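Local structure of protein-glutamine gamma-glutamyltransferase 2 (Pagrus major, 1G0D) at residues P174-G178 with W273-A277; N295-H300 with A392-A396; N496-D501 with T531-K536. The protein is a transglutaminase that, probably with calcium as cofactor, links peptide-bound glutamines to lysines of proteins or to other primary amines, cross-linking or aminating its targets. All coordinates share one frame; numbering follows the deposited sequence.

Contact 1: residues P174-G178 with W273-A277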
ATOM      1  N   PRO A 174       4.619  -8.646   6.381  1.00 20.45           N
ATOM      2  CA  PRO A 174       5.353  -7.475   6.820  1.00 19.41           C
ATOM      3  C   PRO A 174       5.892  -6.757   5.575  1.00 18.91           C
ATOM      4  O   PRO A 174       6.113  -7.393   4.551  1.00 18.79           O
ATOM      5  CB  PRO A 174       6.474  -8.080   7.651  1.00 17.71           C
ATOM      6  CG  PRO A 174       6.629  -9.422   7.135  1.00 19.67           C
ATOM      7  CD  PRO A 174       5.228  -9.867   6.920  1.00 20.23           C
ATOM      8  N   TRP A 175       6.098  -5.436   5.663  1.00 18.12           N
ATOM      9  CA  TRP A 175       6.634  -4.664   4.545  1.00 13.97           C
ATOM     10  C   TRP A 175       7.617  -3.619   5.050  1.00 15.55           C
ATOM     11  O   TRP A 175       7.377  -2.964   6.060  1.00 17.43           O
ATOM     12  CB  TRP A 175       5.517  -3.979   3.789  1.00  7.06           C
ATOM     13  CG  TRP A 175       5.916  -3.517   2.418  1.00  8.02           C
ATOM     14  CD1 TRP A 175       6.390  -2.281   2.077  1.00  6.56           C
ATOM     15  CD2 TRP A 175       5.756  -4.245   1.173  1.00  8.97           C
ATOM     16  NE1 TRP A 175       6.529  -2.181   0.706  1.00  8.26           N
ATOM     17  CE2 TRP A 175       6.147  -3.363   0.128  1.00 10.71           C
ATOM     18  CE3 TRP A 175       5.319  -5.543   0.846  1.00  5.39           C
ATOM     19  CZ2 TRP A 175       6.108  -3.749  -1.237  1.00  3.14           C
ATOM     20  CZ3 TRP A 175       5.278  -5.916  -0.505  1.00  3.11           C
ATOM     21  CH2 TRP A 175       5.677  -5.015  -1.526  1.00  4.81           C
ATOM     22  N   ASN A 176       8.736  -3.475   4.362  1.00 11.40           N
ATOM     23  CA  ASN A 176       9.700  -2.479   4.773  1.00 10.97           C
ATOM     24  C   ASN A 176       9.433  -1.243   3.915  1.00 14.72           C
ATOM     25  O   ASN A 176       9.856  -1.168   2.751  1.00 19.38           O
ATOM     26  CB  ASN A 176      11.117  -3.038   4.569  1.00 10.48           C
ATOM     27  CG  ASN A 176      12.214  -1.995   4.745  1.00 14.76           C
ATOM     28  OD1 ASN A 176      11.974  -0.892   5.218  1.00 19.56           O
ATOM     29  ND2 ASN A 176      13.432  -2.345   4.342  1.00 18.72           N
ATOM     30  N   TYR A 177       8.709  -0.274   4.465  1.00 13.89           N
ATOM     31  CA  TYR A 177       8.421   0.927   3.690  1.00  9.80           C
ATOM     32  C   TYR A 177       9.704   1.675   3.407  1.00 12.76           C
ATOM     33  O   TYR A 177       9.805   2.379   2.405  1.00 14.82           O
ATOM     34  CB  TYR A 177       7.460   1.839   4.427  1.00  5.61           C
ATOM     35  CG  TYR A 177       6.117   1.223   4.645  1.00  3.99           C
ATOM     36  CD1 TYR A 177       5.374   0.733   3.589  1.00  7.37           C
ATOM     37  CD2 TYR A 177       5.596   1.104   5.932  1.00  6.37           C
ATOM     38  CE1 TYR A 177       4.128   0.131   3.808  1.00  6.80           C
ATOM     39  CE2 TYR A 177       4.385   0.516   6.170  1.00  5.38           C
ATOM     40  CZ  TYR A 177       3.648   0.026   5.111  1.00 10.73           C
ATOM     41  OH  TYR A 177       2.436  -0.558   5.385  1.00 10.78           O
ATOM     42  N   GLY A 178      10.672   1.530   4.301  1.00 13.44           N
ATOM     43  CA  GLY A 178      11.960   2.193   4.140  1.00 10.67           C
ATOM     44  C   GLY A 178      11.950   3.627   3.636  1.00 12.37           C
ATOM     45  O   GLY A 178      12.801   3.966   2.836  1.00 16.25           O
ATOM     46  N   TRP A 273      -1.460  -4.760  -3.951  1.00 16.20           N
ATOM     47  CA  TRP A 273      -0.818  -4.429  -2.659  1.00 16.35           C
ATOM     48  C   TRP A 273       0.636  -3.890  -2.784  1.00 17.19           C
ATOM     49  O   TRP A 273       1.118  -3.208  -1.877  1.00 19.97           O
ATOM     50  CB  TRP A 273      -0.855  -5.622  -1.679  1.00 14.32           C
ATOM     51  CG  TRP A 273       0.137  -6.621  -2.030  1.00 15.69           C
ATOM     52  CD1 TRP A 273       1.434  -6.673  -1.613  1.00 16.24           C
ATOM     53  CD2 TRP A 273      -0.015  -7.648  -3.009  1.00 15.09           C
ATOM     54  NE1 TRP A 273       2.104  -7.660  -2.281  1.00 14.78           N
ATOM     55  CE2 TRP A 273       1.236  -8.278  -3.151  1.00 18.42           C
ATOM     56  CE3 TRP A 273      -1.088  -8.097  -3.789  1.00 13.09           C
ATOM     57  CZ2 TRP A 273       1.443  -9.336  -4.043  1.00 15.38           C
ATOM     58  CZ3 TRP A 273      -0.885  -9.135  -4.665  1.00 10.87           C
ATOM     59  CH2 TRP A 273       0.369  -9.745  -4.787  1.00 14.78           C
ATOM     60  N   VAL A 274       1.342  -4.191  -3.879  1.00 14.33           N
ATOM     61  CA  VAL A 274       2.699  -3.658  -4.085  1.00 11.49           C
ATOM     62  C   VAL A 274       2.669  -2.163  -4.507  1.00 13.24           C
ATOM     63  O   VAL A 274       3.615  -1.410  -4.228  1.00 16.26           O
ATOM     64  CB  VAL A 274       3.444  -4.427  -5.190  1.00  8.33           C
ATOM     65  CG1 VAL A 274       4.805  -3.852  -5.362  1.00  7.69           C
ATOM     66  CG2 VAL A 274       3.586  -5.834  -4.828  1.00  8.76           C
ATOM     67  N   PHE A 275       1.583  -1.750  -5.179  1.00 14.35           N
ATOM     68  CA  PHE A 275       1.363  -0.366  -5.633  1.00 11.46           C
ATOM     69  C   PHE A 275       1.030   0.449  -4.392  1.00 12.93           C
ATOM     70  O   PHE A 275       1.488   1.563  -4.233  1.00 14.10           O
ATOM     71  CB  PHE A 275       0.116  -0.224  -6.526  1.00 13.06           C
ATOM     72  CG  PHE A 275       0.196  -0.917  -7.839  1.00 14.59           C
ATOM     73  CD1 PHE A 275       1.423  -1.238  -8.408  1.00 17.36           C
ATOM     74  CD2 PHE A 275      -0.983  -1.357  -8.457  1.00 18.84           C
ATOM     75  CE1 PHE A 275       1.483  -2.007  -9.556  1.00 22.03           C
ATOM     76  CE2 PHE A 275      -0.952  -2.135  -9.617  1.00 18.26           C
ATOM     77  CZ  PHE A 275       0.282  -2.465 -10.167  1.00 24.01           C
ATOM     78  N   ALA A 276       0.166  -0.099  -3.540  1.00 11.54           N
ATOM     79  CA  ALA A 276      -0.246   0.589  -2.330  1.00  9.23           C
ATOM     80  C   ALA A 276       0.952   0.795  -1.392  1.00 13.13           C
ATOM     81  O   ALA A 276       1.182   1.923  -0.935  1.00 17.67           O
ATOM     82  CB  ALA A 276      -1.336  -0.189  -1.650  1.00  2.38           C
ATOM     83  N   ALA A 277       1.715  -0.270  -1.120  1.00 12.25           N
ATOM     84  CA  ALA A 277       2.901  -0.186  -0.268  1.00 10.53           C
ATOM     85  C   ALA A 277       3.873   0.827  -0.818  1.00 13.94           C
ATOM     86  O   ALA A 277       4.366   1.625  -0.067  1.00 21.45           O
ATOM     87  CB  ALA A 277       3.573  -1.469  -0.206  1.00 15.07           C
TER
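Trp175, near the end of strand 169-176, lays one face of its indole over the methyl group of Ala277 in helix 272-286. This is a CH-pi contact: Ala277 CB stands 3.4 Å from the centroid of the five-membered ring of Trp175, 25° off the ring normal. The methyl lies toward the rim, nearest to NE1 and CE2. The torsion that puts the ring there is chi1 of Trp175, which at -163° turns CG to the side opposite the backbone N and sends the indole across to the helix.

The aromatic part involves the far end of the same side chain. The two indoles cross at about a right angle, and Trp175 CZ3 comes in at the edge of the Trp273 ring, 4.0 Å from Trp273 NE1.

Apolar packing fills in beside it. Trp175 CH2 meets both methyls of Val274, with CG2 at 4.0 Å. Tyr177 adds a looser touch, its CE1 4.4 Å from Ala277 CB.

No hydrogen bond joins the two segments. Ser252 bridges them: Trp175 NE1, buried, bonds to Ser252 OG, a hydroxyl that also makes a weak bond with Ala277 O. Tyr177 O is hydrogen-bonded with Thr281 OG1 further along the same helix.

The helix is the one that begins with the catalytic Cys272, as in papain-like enzymes, and the contact backs the start of that helix with a hairpin strand. Trp273 itself meets Tyr515, important for catalysis, ring edge to ring face, and leans on Phe331 and Cys333 of strand 329-339. Val274 reaches Leu232 of strand 232-234, while Trp175 pairs through its backbone with Gly160 of strand 159-164, the other arm of the hairpin.

Contact 2: residues N295-H300 with A392-A396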
ATOM      1  N   ASN A 295      -9.121  -4.559   1.492  1.00  9.81           N
ATOM      2  CA  ASN A 295     -10.548  -4.846   1.441  1.00  5.53           C
ATOM      3  C   ASN A 295     -10.744  -6.293   1.096  1.00  6.89           C
ATOM      4  O   ASN A 295     -10.148  -6.761   0.129  1.00 11.90           O
ATOM      5  CB  ASN A 295     -11.167  -4.009   0.344  1.00  9.92           C
ATOM      6  CG  ASN A 295     -12.658  -4.094   0.326  1.00 15.06           C
ATOM      7  OD1 ASN A 295     -13.284  -4.304   1.363  1.00 18.83           O
ATOM      8  ND2 ASN A 295     -13.253  -3.930  -0.858  1.00 16.33           N
ATOM      9  N   PHE A 296     -11.542  -7.030   1.850  1.00  5.68           N
ATOM     10  CA  PHE A 296     -11.747  -8.429   1.473  1.00 11.29           C
ATOM     11  C   PHE A 296     -13.081  -8.523   0.719  1.00 13.36           C
ATOM     12  O   PHE A 296     -14.037  -7.845   1.068  1.00 14.30           O
ATOM     13  CB  PHE A 296     -11.682  -9.314   2.711  1.00 11.49           C
ATOM     14  CG  PHE A 296     -10.273  -9.437   3.275  1.00 13.34           C
ATOM     15  CD1 PHE A 296      -9.366 -10.350   2.736  1.00  9.60           C
ATOM     16  CD2 PHE A 296      -9.853  -8.634   4.333  1.00 12.61           C
ATOM     17  CE1 PHE A 296      -8.052 -10.462   3.236  1.00  8.23           C
ATOM     18  CE2 PHE A 296      -8.529  -8.739   4.843  1.00 11.26           C
ATOM     19  CZ  PHE A 296      -7.637  -9.656   4.290  1.00  7.70           C
ATOM     20  N   ALA A 297     -13.135  -9.343  -0.334  1.00 16.28           N
ATOM     21  CA  ALA A 297     -14.326  -9.445  -1.185  1.00 13.55           C
ATOM     22  C   ALA A 297     -14.462  -8.044  -1.829  1.00 15.15           C
ATOM     23  O   ALA A 297     -15.370  -7.253  -1.539  1.00 12.48           O
ATOM     24  CB  ALA A 297     -15.577  -9.815  -0.347  1.00 12.66           C
ATOM     25  N   SER A 298     -13.512  -7.748  -2.707  1.00 15.66           N
ATOM     26  CA  SER A 298     -13.453  -6.468  -3.377  1.00 15.16           C
ATOM     27  C   SER A 298     -14.178  -6.342  -4.687  1.00 16.65           C
ATOM     28  O   SER A 298     -13.827  -6.989  -5.645  1.00 20.65           O
ATOM     29  CB  SER A 298     -12.008  -6.117  -3.627  1.00 16.48           C
ATOM     30  OG  SER A 298     -11.670  -4.982  -2.865  1.00 23.63           O
ATOM     31  N   ALA A 299     -15.174  -5.479  -4.751  1.00 18.22           N
ATOM     32  CA  ALA A 299     -15.874  -5.276  -6.013  1.00 13.41           C
ATOM     33  C   ALA A 299     -15.089  -4.364  -6.971  1.00 12.63           C
ATOM     34  O   ALA A 299     -15.622  -3.390  -7.521  1.00 11.78           O
ATOM     35  CB  ALA A 299     -17.230  -4.700  -5.758  1.00 13.01           C
ATOM     36  N   HIS A 300     -13.824  -4.696  -7.197  1.00 13.18           N
ATOM     37  CA  HIS A 300     -12.999  -3.903  -8.109  1.00 15.78           C
ATOM     38  C   HIS A 300     -13.425  -4.025  -9.573  1.00 19.06           C
ATOM     39  O   HIS A 300     -13.449  -3.051 -10.328  1.00 20.84           O
ATOM     40  CB  HIS A 300     -11.553  -4.340  -8.020  1.00  7.16           C
ATOM     41  CG  HIS A 300     -10.632  -3.427  -8.744  1.00 12.73           C
ATOM     42  ND1 HIS A 300     -10.481  -2.100  -8.393  1.00 14.84           N
ATOM     43  CD2 HIS A 300      -9.824  -3.631  -9.808  1.00 12.43           C
ATOM     44  CE1 HIS A 300      -9.618  -1.528  -9.214  1.00 13.39           C
ATOM     45  NE2 HIS A 300      -9.205  -2.434 -10.082  1.00 12.66           N
ATOM     46  N   ALA A 392     -18.297   1.664  -4.929  1.00 21.22           N
ATOM     47  CA  ALA A 392     -18.649   0.357  -5.519  1.00 16.34           C
ATOM     48  C   ALA A 392     -17.777  -0.734  -4.987  1.00 14.67           C
ATOM     49  O   ALA A 392     -18.222  -1.834  -4.687  1.00 15.72           O
ATOM     50  CB  ALA A 392     -18.512   0.394  -7.027  1.00 14.75           C
ATOM     51  N   GLU A 393     -16.504  -0.413  -4.896  1.00 14.58           N
ATOM     52  CA  GLU A 393     -15.487  -1.329  -4.410  1.00 16.11           C
ATOM     53  C   GLU A 393     -15.877  -2.048  -3.117  1.00 16.66           C
ATOM     54  O   GLU A 393     -15.599  -3.226  -2.898  1.00 19.35           O
ATOM     55  CB  GLU A 393     -14.211  -0.510  -4.182  1.00 15.94           C
ATOM     56  CG  GLU A 393     -13.100  -1.231  -3.483  1.00 17.69           C
ATOM     57  CD  GLU A 393     -12.350  -2.120  -4.425  1.00 22.89           C
ATOM     58  OE1 GLU A 393     -12.054  -3.262  -4.013  1.00 21.91           O
ATOM     59  OE2 GLU A 393     -12.064  -1.674  -5.573  1.00 23.67           O
ATOM     60  N   VAL A 394     -16.559  -1.300  -2.283  1.00 17.83           N
ATOM     61  CA  VAL A 394     -16.943  -1.710  -0.961  1.00 14.42           C
ATOM     62  C   VAL A 394     -18.472  -1.971  -0.817  1.00 17.59           C
ATOM     63  O   VAL A 394     -18.905  -2.568   0.166  1.00 21.18           O
ATOM     64  CB  VAL A 394     -16.356  -0.557  -0.048  1.00 11.07           C
ATOM     65  CG1 VAL A 394     -17.427   0.280   0.531  1.00 10.77           C
ATOM     66  CG2 VAL A 394     -15.434  -1.088   0.946  1.00  7.19           C
ATOM     67  N   ASN A 395     -19.273  -1.589  -1.817  1.00 18.64           N
ATOM     68  CA  ASN A 395     -20.734  -1.746  -1.762  1.00 17.59           C
ATOM     69  C   ASN A 395     -21.488  -2.421  -2.913  1.00 21.98           C
ATOM     70  O   ASN A 395     -22.663  -2.737  -2.757  1.00 24.17           O
ATOM     71  CB  ASN A 395     -21.362  -0.379  -1.593  1.00 16.21           C
ATOM     72  CG  ASN A 395     -21.174   0.168  -0.210  1.00 18.89           C
ATOM     73  OD1 ASN A 395     -21.416  -0.525   0.761  1.00 22.34           O
ATOM     74  ND2 ASN A 395     -20.736   1.416  -0.106  1.00 21.78           N
ATOM     75  N   ALA A 396     -20.844  -2.627  -4.062  1.00 24.34           N
ATOM     76  CA  ALA A 396     -21.504  -3.223  -5.241  1.00 24.80           C
ATOM     77  C   ALA A 396     -22.349  -4.465  -4.969  1.00 26.73           C
ATOM     78  O   ALA A 396     -21.919  -5.338  -4.223  1.00 27.63           O
ATOM     79  CB  ALA A 396     -20.458  -3.551  -6.335  1.00 19.01           C
TER
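Glu393 sends its CG opposite the backbone N (chi1 171°) and then bends at chi2 (80°), which swings the carboxylate off the helix onto His300, whose own CG is also opposite its N (chi1 -170°). Glu393 OE2 thereby presents its syn lone pair to His300 ND1, a 3.3 Å hydrogen bond that lies in the imidazole plane at the ring edge. A leucine in place of His300 would probably leave OE2 without this N-H and the carboxylate freer to turn. The other oxygen, OE1, sits implausibly close to Ser298 OG, so its exact place is doubtful.

The backbone carbonyl of Glu393 is gripped more firmly. Ala299 N bonds to Glu393 O at 2.9 Å, and Asn295 ND2 adds a weak bond to the same atom. Ala299, the centre of an inverse gamma turn, also packs its CB 3.5 Å from Ala396 CB, just past the helix end.

Helix 387-395 thus ends against the turn that follows strand 290-298, itself paired with strand 329-339. Ser298 and Glu393 both touch the catalytic His332 on that strand, and His300 meets the rings of His332 and Trp329, so the contact lies in the second shell of the active site. On the far side of the helix, Asn395, probably a calcium ligand, bonds to Tyr453 and Lys441.

Contact 3: residues N496-D501 with T531-K536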
ATOM      1  N   ASN A 496     -30.101 -29.068   7.479  1.00 26.57           N
ATOM      2  CA  ASN A 496     -31.520 -28.872   7.328  1.00 27.74           C
ATOM      3  C   ASN A 496     -32.062 -28.492   8.700  1.00 28.87           C
ATOM      4  O   ASN A 496     -32.225 -29.347   9.548  1.00 33.73           O
ATOM      5  CB  ASN A 496     -32.193 -30.162   6.824  1.00 20.77           C
ATOM      6  CG  ASN A 496     -33.696 -30.023   6.712  1.00 20.16           C
ATOM      7  OD1 ASN A 496     -34.266 -28.982   7.050  1.00 23.00           O
ATOM      8  ND2 ASN A 496     -34.354 -31.072   6.242  1.00 22.74           N
ATOM      9  N   GLU A 497     -32.299 -27.223   8.963  1.00 30.56           N
ATOM     10  CA  GLU A 497     -32.879 -26.921  10.259  1.00 38.45           C
ATOM     11  C   GLU A 497     -34.366 -26.663  10.064  1.00 37.40           C
ATOM     12  O   GLU A 497     -34.905 -25.638  10.484  1.00 38.84           O
ATOM     13  CB  GLU A 497     -32.222 -25.716  10.931  1.00 46.17           C
ATOM     14  CG  GLU A 497     -30.807 -25.443  10.519  1.00 57.19           C
ATOM     15  CD  GLU A 497     -30.719 -24.113   9.806  1.00 66.80           C
ATOM     16  OE1 GLU A 497     -29.959 -23.224  10.260  1.00 71.32           O
ATOM     17  OE2 GLU A 497     -31.433 -23.959   8.788  1.00 71.75           O
ATOM     18  N   GLY A 498     -35.008 -27.618   9.407  1.00 37.52           N
ATOM     19  CA  GLY A 498     -36.425 -27.535   9.142  1.00 36.61           C
ATOM     20  C   GLY A 498     -37.085 -28.745   9.770  1.00 39.55           C
ATOM     21  O   GLY A 498     -36.405 -29.664  10.232  1.00 38.59           O
ATOM     22  N   GLY A 499     -38.413 -28.761   9.762  1.00 42.20           N
ATOM     23  CA  GLY A 499     -39.141 -29.858  10.372  1.00 41.86           C
ATOM     24  C   GLY A 499     -39.372 -31.092   9.537  1.00 41.34           C
ATOM     25  O   GLY A 499     -39.443 -32.190  10.094  1.00 45.91           O
ATOM     26  N   ARG A 500     -39.492 -30.919   8.223  1.00 40.71           N
ATOM     27  CA  ARG A 500     -39.735 -32.027   7.303  1.00 39.77           C
ATOM     28  C   ARG A 500     -38.456 -32.372   6.539  1.00 39.64           C
ATOM     29  O   ARG A 500     -37.596 -31.510   6.357  1.00 38.14           O
ATOM     30  CB  ARG A 500     -40.852 -31.649   6.326  1.00 41.71           C
ATOM     31  CG  ARG A 500     -41.877 -30.692   6.933  1.00 48.52           C
ATOM     32  CD  ARG A 500     -43.090 -30.447   6.037  1.00 51.12           C
ATOM     33  NE  ARG A 500     -44.159 -31.441   6.196  1.00 55.82           N
ATOM     34  CZ  ARG A 500     -45.255 -31.266   6.934  1.00 57.77           C
ATOM     35  NH1 ARG A 500     -45.443 -30.134   7.598  1.00 60.92           N
ATOM     36  NH2 ARG A 500     -46.179 -32.219   6.987  1.00 61.42           N
ATOM     37  N   ASP A 501     -38.336 -33.636   6.117  1.00 40.11           N
ATOM     38  CA  ASP A 501     -37.173 -34.137   5.372  1.00 37.56           C
ATOM     39  C   ASP A 501     -37.002 -33.420   4.052  1.00 36.76           C
ATOM     40  O   ASP A 501     -37.984 -33.089   3.402  1.00 37.97           O
ATOM     41  CB  ASP A 501     -37.344 -35.613   5.094  1.00 42.70           C
ATOM     42  CG  ASP A 501     -36.732 -36.459   6.156  1.00 47.32           C
ATOM     43  OD1 ASP A 501     -36.773 -36.034   7.333  1.00 48.08           O
ATOM     44  OD2 ASP A 501     -36.201 -37.538   5.814  1.00 51.51           O
ATOM     45  N   THR A 531     -30.587 -36.385   0.736  1.00 42.68           N
ATOM     46  CA  THR A 531     -31.852 -36.284   1.472  1.00 44.26           C
ATOM     47  C   THR A 531     -31.408 -36.089   2.901  1.00 41.13           C
ATOM     48  O   THR A 531     -30.861 -36.993   3.536  1.00 45.25           O
ATOM     49  CB  THR A 531     -32.802 -37.512   1.377  1.00 46.78           C
ATOM     50  OG1 THR A 531     -34.045 -37.174   2.028  1.00 45.45           O
ATOM     51  CG2 THR A 531     -32.179 -38.755   2.018  1.00 47.36           C
ATOM     52  N   VAL A 532     -31.572 -34.869   3.378  1.00 35.13           N
ATOM     53  CA  VAL A 532     -31.167 -34.560   4.708  1.00 31.01           C
ATOM     54  C   VAL A 532     -32.409 -34.354   5.534  1.00 29.89           C
ATOM     55  O   VAL A 532     -33.285 -33.572   5.207  1.00 30.12           O
ATOM     56  CB  VAL A 532     -30.282 -33.341   4.717  1.00 31.33           C
ATOM     57  CG1 VAL A 532     -29.713 -33.155   6.110  1.00 33.66           C
ATOM     58  CG2 VAL A 532     -29.163 -33.528   3.709  1.00 30.90           C
ATOM     59  N   PRO A 533     -32.504 -35.097   6.623  1.00 26.68           N
ATOM     60  CA  PRO A 533     -33.598 -35.109   7.580  1.00 25.93           C
ATOM     61  C   PRO A 533     -33.725 -33.885   8.443  1.00 30.41           C
ATOM     62  O   PRO A 533     -32.743 -33.194   8.699  1.00 37.11           O
ATOM     63  CB  PRO A 533     -33.320 -36.343   8.416  1.00 26.96           C
ATOM     64  CG  PRO A 533     -32.164 -37.056   7.718  1.00 24.77           C
ATOM     65  CD  PRO A 533     -31.439 -36.047   6.977  1.00 26.37           C
ATOM     66  N   ALA A 534     -34.940 -33.646   8.927  1.00 29.72           N
ATOM     67  CA  ALA A 534     -35.199 -32.503   9.768  1.00 28.42           C
ATOM     68  C   ALA A 534     -34.162 -32.460  10.848  1.00 32.06           C
ATOM     69  O   ALA A 534     -33.694 -33.495  11.346  1.00 35.49           O
ATOM     70  CB  ALA A 534     -36.575 -32.598  10.389  1.00 29.61           C
ATOM     71  N   HIS A 535     -33.811 -31.239  11.201  1.00 34.32           N
ATOM     72  CA  HIS A 535     -32.839 -30.972  12.236  1.00 34.32           C
ATOM     73  C   HIS A 535     -31.644 -31.873  12.269  1.00 35.91           C
ATOM     74  O   HIS A 535     -31.138 -32.185  13.336  1.00 42.79           O
ATOM     75  CB  HIS A 535     -33.533 -30.972  13.567  1.00 29.86           C
ATOM     76  CG  HIS A 535     -34.847 -30.285  13.520  1.00 28.63           C
ATOM     77  ND1 HIS A 535     -36.032 -30.925  13.803  1.00 35.19           N
ATOM     78  CD2 HIS A 535     -35.174 -29.017  13.193  1.00 31.15           C
ATOM     79  CE1 HIS A 535     -37.034 -30.077  13.655  1.00 34.55           C
ATOM     80  NE2 HIS A 535     -36.540 -28.911  13.284  1.00 34.12           N
ATOM     81  N   LYS A 536     -31.182 -32.283  11.102  1.00 36.24           N
ATOM     82  CA  LYS A 536     -29.998 -33.108  11.015  1.00 36.72           C
ATOM     83  C   LYS A 536     -29.171 -32.472   9.916  1.00 36.33           C
ATOM     84  O   LYS A 536     -29.684 -31.647   9.185  1.00 36.21           O
ATOM     85  CB  LYS A 536     -30.388 -34.533  10.664  1.00 43.90           C
ATOM     86  CG  LYS A 536     -29.995 -35.568  11.740  1.00 54.17           C
ATOM     87  CD  LYS A 536     -30.598 -35.268  13.133  1.00 56.86           C
ATOM     88  CE  LYS A 536     -30.151 -36.303  14.176  1.00 57.44           C
ATOM     89  NZ  LYS A 536     -31.071 -36.375  15.359  1.00 61.02           N
TER
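Thr531 only grazes the other segment, with OG1 4.4 Å from Asp501 OD2; its hydroxyl is hydrogen-bonded to His503 instead. Val532 makes the firm link. Its carbonyl O takes a nearly straight hydrogen bond of 2.9 Å from Asn496 ND2. Val532 O lies in the plane of the Asn496 amide, while ND2 stands above the plane of the Val532 carbonyl. A chi1 of 177° sets the Asn496 amide opposite its backbone N, where ND2 can also bond to Arg500 O and OD1 accept a weak bond from Gly498 N.

Pro533 then passes Asp501, whose OD1 lies 3.3 Å from Pro533 CA and accepts a weak, longer bond from Ala534 N. The methyl of Ala534 is pressed tightly against two carbonyls, its CB 2.9 Å from both Gly498 O and Gly499 O. At His535 the backbone N bonds to Gly498 O (3.2 Å), in the carbonyl plane, while the imidazole turns one face to the same oxygen. Lys536 closes the walk with its carbonyl O, which accepts Asn496 N at 3.1 Å.

Backbone polar groups do most of the work, and one buried amide, Asn496, ties three of the peptide groups together. The chemistry implies a loop and the turn after strand 525-532, at the rim of a beta domain, joined by main-chain hydrogen bonds and by the amide of Asn496, with little hydrophobic contact.

From the N terminus, contact 1 comes first, closing a 94-residue loop with far more helix than strand that brings the hairpin strand 169-176 to helix 272-286. The chain then runs almost directly into strand 290-298, and contact 2 opens there; its 91-residue loop holds strands 329-339 and 350-355, with two catalytic residues, before helix 387-395 returns. Contact 3 follows with a short, all-beta loop of 29 residues. The three lie in series, none nested or crossing. Contacts 1 and 2 both belong to the catalytic core, their centres 21 Å apart without touching, whereas contact 3 sits 35 Å from contact 2, centre to centre, in a separate beta domain.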